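Local coordinates for chloromuconate cycloisomerase (Rhodococcus opacus, PDB 4M0X), which is a member of the enolase superfamily and binds a manganese ion in its TIM-barrel domain, at residues 135-140 with 346-351; 327-332 with 339-344. All blocks are in the same frame, centred on the assembly; numbering follows the deposited sequence.

Interaction 1: residues 135-140 with 346-351; sequences IPITWA and GELLIP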
loop_
_atom_site.group_PDB
_atom_site.type_symbol
_atom_site.label_atom_id
_atom_site.label_comp_id
_atom_site.label_asym_id
_atom_site.label_seq_id
_atom_site.Cartn_x
_atom_site.Cartn_y
_atom_site.Cartn_z
ATOM N N ILE A 135 42.172 0.869 -5.228
ATOM C CA ILE A 135 40.935 0.078 -5.195
ATOM C C ILE A 135 41.158 -1.394 -5.584
ATOM O O ILE A 135 41.830 -1.666 -6.568
ATOM C CB ILE A 135 39.855 0.657 -6.111
ATOM C CG1 ILE A 135 40.026 2.170 -6.266
ATOM C CG2 ILE A 135 38.491 0.263 -5.556
ATOM C CD1 ILE A 135 38.969 2.837 -7.111
ATOM N N PRO A 136 40.605 -2.350 -4.821
ATOM C CA PRO A 136 40.798 -3.724 -5.321
ATOM C C PRO A 136 39.913 -3.935 -6.553
ATOM O O PRO A 136 38.773 -3.444 -6.600
ATOM C CB PRO A 136 40.331 -4.612 -4.150
ATOM C CG PRO A 136 40.188 -3.681 -2.964
ATOM C CD PRO A 136 39.854 -2.321 -3.553
ATOM N N ILE A 137 40.444 -4.621 -7.553
ATOM C CA ILE A 137 39.734 -4.820 -8.808
ATOM C C ILE A 137 38.954 -6.162 -8.850
ATOM O O ILE A 137 39.432 -7.189 -8.354
ATOM C CB ILE A 137 40.727 -4.667 -9.953
ATOM C CG1 ILE A 137 41.286 -3.255 -9.924
ATOM C CG2 ILE A 137 40.076 -4.864 -11.306
ATOM C CD1 ILE A 137 40.243 -2.166 -10.142
ATOM N N THR A 138 37.731 -6.128 -9.377
ATOM C CA THR A 138 36.961 -7.348 -9.585
ATOM C C THR A 138 37.197 -7.784 -11.018
ATOM O O THR A 138 36.909 -7.024 -11.960
ATOM C CB THR A 138 35.463 -7.134 -9.343
ATOM O OG1 THR A 138 35.222 -7.075 -7.937
ATOM C CG2 THR A 138 34.653 -8.258 -9.904
ATOM N N TRP A 139 37.756 -8.989 -11.176
ATOM C CA TRP A 139 38.059 -9.526 -12.484
ATOM C C TRP A 139 36.837 -10.138 -13.133
ATOM O O TRP A 139 36.225 -11.063 -12.588
ATOM C CB TRP A 139 39.154 -10.603 -12.423
ATOM C CG TRP A 139 39.541 -11.016 -13.814
ATOM C CD1 TRP A 139 39.167 -12.144 -14.459
ATOM C CD2 TRP A 139 40.302 -10.244 -14.751
ATOM N NE1 TRP A 139 39.654 -12.140 -15.737
ATOM C CE2 TRP A 139 40.358 -10.983 -15.945
ATOM C CE3 TRP A 139 40.944 -8.991 -14.697
ATOM C CZ2 TRP A 139 41.053 -10.534 -17.074
ATOM C CZ3 TRP A 139 41.634 -8.537 -15.823
ATOM C CH2 TRP A 139 41.687 -9.313 -16.992
ATOM N N ALA A 140 36.493 -9.645 -14.314
ATOM C CA ALA A 140 35.341 -10.180 -15.017
ATOM C C ALA A 140 35.738 -11.129 -16.144
ATOM O O ALA A 140 36.244 -10.710 -17.197
ATOM C CB ALA A 140 34.403 -9.070 -15.501
ATOM N N GLY A 346 46.710 -6.977 -8.293
ATOM C CA GLY A 346 45.254 -6.949 -8.405
ATOM C C GLY A 346 44.585 -5.724 -7.818
ATOM O O GLY A 346 43.498 -5.822 -7.256
ATOM N N GLU A 347 45.215 -4.564 -7.962
ATOM C CA GLU A 347 44.623 -3.317 -7.481
ATOM C C GLU A 347 44.888 -2.169 -8.433
ATOM O O GLU A 347 45.956 -2.062 -9.004
ATOM C CB GLU A 347 45.177 -2.942 -6.103
ATOM C CG GLU A 347 44.899 -3.958 -5.005
ATOM C CD GLU A 347 45.296 -3.483 -3.616
ATOM O OE1 GLU A 347 44.656 -3.957 -2.661
ATOM O OE2 GLU A 347 46.223 -2.649 -3.463
ATOM N N LEU A 348 43.906 -1.297 -8.594
ATOM C CA LEU A 348 44.103 -0.079 -9.360
ATOM C C LEU A 348 44.676 0.989 -8.441
ATOM O O LEU A 348 44.209 1.130 -7.306
ATOM C CB LEU A 348 42.782 0.384 -9.967
ATOM C CG LEU A 348 42.762 1.735 -10.682
ATOM C CD1 LEU A 348 43.686 1.762 -11.892
ATOM C CD2 LEU A 348 41.325 2.057 -11.073
ATOM N N LEU A 349 45.706 1.704 -8.908
ATOM C CA LEU A 349 46.184 2.887 -8.215
ATOM C C LEU A 349 45.462 4.098 -8.817
ATOM O O LEU A 349 45.437 4.248 -10.030
ATOM C CB LEU A 349 47.675 3.053 -8.413
ATOM C CG LEU A 349 48.758 2.001 -8.227
ATOM C CD1 LEU A 349 50.057 2.714 -8.563
ATOM C CD2 LEU A 349 48.837 1.417 -6.816
ATOM N N ILE A 350 44.882 4.962 -8.002
ATOM C CA ILE A 350 44.096 6.074 -8.574
ATOM C C ILE A 350 44.954 7.220 -9.158
ATOM O O ILE A 350 45.821 7.798 -8.467
ATOM C CB ILE A 350 43.054 6.628 -7.567
ATOM C CG1 ILE A 350 42.024 5.537 -7.205
ATOM C CG2 ILE A 350 42.370 7.873 -8.128
ATOM C CD1 ILE A 350 41.372 5.702 -5.854
ATOM N N PRO A 351 44.721 7.568 -10.430
ATOM C CA PRO A 351 45.500 8.689 -10.951
ATOM C C PRO A 351 45.359 9.948 -10.081
ATOM O O PRO A 351 44.268 10.239 -9.551
ATOM C CB PRO A 351 44.914 8.900 -12.360
ATOM C CG PRO A 351 44.459 7.530 -12.740
ATOM C CD PRO A 351 43.847 6.992 -11.460
#

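Interaction 2: residues 327-332 with 339-344; sequences FGPGLL and EPLKYD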
loop_
_atom_site.group_PDB
_atom_site.type_symbol
_atom_site.label_atom_id
_atom_site.label_comp_id
_atom_site.label_asym_id
_atom_site.label_seq_id
_atom_site.Cartn_x
_atom_site.Cartn_y
_atom_site.Cartn_z
ATOM N N PHE A 327 38.937 -3.082 -14.523
ATOM C CA PHE A 327 40.016 -3.934 -15.043
ATOM C C PHE A 327 40.180 -3.675 -16.541
ATOM O O PHE A 327 41.185 -4.041 -17.137
ATOM C CB PHE A 327 39.635 -5.403 -14.871
ATOM C CG PHE A 327 38.421 -5.774 -15.668
ATOM C CD1 PHE A 327 38.528 -6.116 -17.008
ATOM C CD2 PHE A 327 37.164 -5.708 -15.105
ATOM C CE1 PHE A 327 37.406 -6.407 -17.773
ATOM C CE2 PHE A 327 36.037 -6.000 -15.854
ATOM C CZ PHE A 327 36.157 -6.345 -17.193
ATOM N N GLY A 328 39.171 -3.072 -17.153
ATOM C CA GLY A 328 39.130 -2.893 -18.607
ATOM C C GLY A 328 40.429 -2.469 -19.254
ATOM O O GLY A 328 40.993 -3.223 -20.053
ATOM N N PRO A 329 40.914 -1.252 -18.934
ATOM C CA PRO A 329 42.234 -0.824 -19.416
ATOM C C PRO A 329 43.355 -1.900 -19.319
ATOM O O PRO A 329 44.056 -2.110 -20.278
ATOM C CB PRO A 329 42.540 0.379 -18.527
ATOM C CG PRO A 329 41.201 0.959 -18.277
ATOM C CD PRO A 329 40.298 -0.221 -18.074
ATOM N N GLY A 330 43.498 -2.589 -18.196
ATOM C CA GLY A 330 44.468 -3.698 -18.084
ATOM C C GLY A 330 44.504 -4.663 -19.263
ATOM O O GLY A 330 45.581 -5.137 -19.643
ATOM N N LEU A 331 43.319 -4.929 -19.832
ATOM C CA LEU A 331 43.120 -5.722 -21.045
ATOM C C LEU A 331 43.402 -5.071 -22.423
ATOM O O LEU A 331 43.339 -5.766 -23.445
ATOM C CB LEU A 331 41.693 -6.271 -21.071
ATOM C CG LEU A 331 41.461 -7.538 -20.244
ATOM C CD1 LEU A 331 40.034 -8.002 -20.480
ATOM C CD2 LEU A 331 42.474 -8.651 -20.545
ATOM N N LEU A 332 43.664 -3.768 -22.483
ATOM C CA LEU A 332 44.022 -3.133 -23.758
ATOM C C LEU A 332 45.525 -3.289 -23.991
ATOM O O LEU A 332 46.269 -3.184 -23.026
ATOM C CB LEU A 332 43.643 -1.656 -23.739
ATOM C CG LEU A 332 42.161 -1.339 -23.503
ATOM C CD1 LEU A 332 41.889 0.143 -23.670
ATOM C CD2 LEU A 332 41.256 -2.147 -24.427
ATOM N N GLU A 339 50.210 7.471 -20.311
ATOM C CA GLU A 339 50.378 6.572 -19.175
ATOM C C GLU A 339 49.029 5.969 -18.802
ATOM O O GLU A 339 48.197 6.647 -18.196
ATOM C CB GLU A 339 50.940 7.323 -17.975
ATOM C CG GLU A 339 52.405 7.690 -18.115
ATOM C CD GLU A 339 52.840 8.761 -17.133
ATOM O OE1 GLU A 339 52.395 8.724 -15.953
ATOM O OE2 GLU A 339 53.638 9.637 -17.549
ATOM N N PRO A 340 48.796 4.693 -19.173
ATOM C CA PRO A 340 47.546 4.003 -18.862
ATOM C C PRO A 340 47.397 3.767 -17.360
ATOM O O PRO A 340 48.291 4.120 -16.597
ATOM C CB PRO A 340 47.704 2.678 -19.613
ATOM C CG PRO A 340 49.183 2.451 -19.665
ATOM C CD PRO A 340 49.702 3.833 -19.954
ATOM N N LEU A 341 46.284 3.194 -16.925
ATOM C CA LEU A 341 46.080 2.986 -15.503
ATOM C C LEU A 341 47.091 1.967 -14.981
ATOM O O LEU A 341 47.419 0.980 -15.662
ATOM C CB LEU A 341 44.643 2.528 -15.225
ATOM C CG LEU A 341 43.448 3.417 -15.635
ATOM C CD1 LEU A 341 42.143 2.714 -15.305
ATOM C CD2 LEU A 341 43.481 4.803 -15.004
ATOM N N LYS A 342 47.602 2.196 -13.775
ATOM C CA LYS A 342 48.575 1.265 -13.241
ATOM C C LYS A 342 47.886 0.273 -12.301
ATOM O O LYS A 342 47.091 0.663 -11.455
ATOM C CB LYS A 342 49.742 2.044 -12.611
ATOM C CG LYS A 342 50.887 1.248 -11.969
ATOM C CD LYS A 342 51.729 0.368 -12.894
ATOM C CE LYS A 342 52.874 -0.259 -12.087
ATOM N NZ LYS A 342 53.161 -1.687 -12.421
ATOM N N TYR A 343 48.133 -1.017 -12.493
ATOM C CA TYR A 343 47.632 -2.033 -11.565
ATOM C C TYR A 343 48.791 -2.544 -10.753
ATOM O O TYR A 343 49.955 -2.326 -11.119
ATOM C CB TYR A 343 46.908 -3.186 -12.285
ATOM C CG TYR A 343 45.710 -2.716 -13.100
ATOM C CD1 TYR A 343 45.882 -2.206 -14.388
ATOM C CD2 TYR A 343 44.425 -2.730 -12.565
ATOM C CE1 TYR A 343 44.815 -1.749 -15.119
ATOM C CE2 TYR A 343 43.346 -2.291 -13.296
ATOM C CZ TYR A 343 43.552 -1.801 -14.570
ATOM O OH TYR A 343 42.505 -1.333 -15.318
ATOM N N ASP A 344 48.468 -3.161 -9.616
ATOM C CA ASP A 344 49.443 -3.779 -8.727
ATOM C C ASP A 344 48.782 -4.837 -7.879
ATOM O O ASP A 344 47.883 -4.520 -7.088
ATOM C CB ASP A 344 50.089 -2.754 -7.788
ATOM C CG ASP A 344 51.226 -3.359 -6.959
ATOM O OD1 ASP A 344 51.931 -4.250 -7.480
ATOM O OD2 ASP A 344 51.418 -2.946 -5.797
#

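Interaction 1: residues 135-140 with 346-351
Ile137 lays its CG1-CD1 arm over the start of Leu348, with CD1 3.6 Å from Leu348 CB and CG1 resting near the backbone N of the same leucine. The two side chains cross obliquely, and the arm gets there because CG1 stands anti to the carbonyl carbon (chi1 -62°). The setting is the TIM barrel of the enolase superfamily: strand 134-141 is the first barrel strand, and strand 347-349, contributed from near the end of the chain, adds to it in the antiparallel sense. Ile135 and Leu348 form a hydrogen-bonded pair. Ile135 N donates to Leu348 O and Leu348 N donates to Ile135 O, both at 2.9 Å and both in the plane of the accepting carbonyl. Pro136, which has no N-H to give, falls opposite Glu347 in the adjoining non-hydrogen-bonded pair, where Glu347 CG approaches Pro136 CA.

The two faces of this short ribbon differ. On the Pro136 and Glu347 face the environment is more open; on the Ile135 and Leu348 face helix 304-316 closes in through Tyr314 and Ala311. Ile350, just past the strand, sends its CD1 back to 3.8 Å from Ile135 CG1, lengthening the apolar seam on that buried side. At the other end Gly346 bends the chain with a positive phi, and its carbonyl marks the last cross-link: Ile137 N reaches Gly346 O at 3.3 Å along an almost straight N-H (177°), yet from 35° above the carbonyl plane.

Interaction 2: residues 327-332 with 339-344
The hydroxyl of Tyr343 meets the backbone of 327-332 directly: Gly330 N donates to Tyr343 OH at 3.3 Å, with an N-H...O angle of 155°. The same oxygen is bonded to the carbonyl O of Leu326, just before the segment, so the phenol acts as acceptor from one peptide and donor to another. Two bonds thus fix the tip of the ring. Around the oxygen the pyrrolidine of Pro329 supplies CB, CG and CD, with CB 3.6 Å from Tyr343 OH, and the two side chains cross at about a right angle. Further down the ring, Tyr343 CE1 lies 3.6 Å from Gly330 CA. A second apolar touch joins Pro329 CG to Leu341 CD1 at 3.6 Å; here the side chains cross obliquely.

Both segments belong to the loop that follows the eighth strand, 323-324, of the TIM barrel and leads to strand 347-349. Residues 327-331 take helical backbone angles, and two overlapping turns are tied by Leu331 N to Gly328 O at 2.9 Å and Leu332 N to Pro329 O at 2.8 Å. This run presents Pro329 and the N-H of Gly330 to the tyrosine.

In Tyr343 and Leu341 alike, CG is anti to the carbonyl carbon (chi1 -59° in each), and from alternate positions on an extended chain both side chains reach across to the turns. Beyond this shell, Ser304 OG is hydrogen-bonded to Leu341 N, while Ala308 of helix 304-316 packs against the leucine side chain. Phe327, at the head of this run, has its ring against that of Trp139, its side chain about 10 Å from the bound manganese.

In the fold
The centres of the two interactions lie 9 Å apart. Along the sequence both segments of interaction 2 come between the two segments of interaction 1: strand 134-141 is the first of the barrel, and the final loop passes through 327-332 and 339-344 before 346-351 returns to that first strand. They touch directly, through a probable hydrogen bond from Leu349 N to Lys342 O and through Phe327, which packs on Ala140. Helix 304-316 is shared by both. Together they join the barrel's first strand to the segment after its last, in the domain where Asp196, Glu222 and Asp247 hold the manganese.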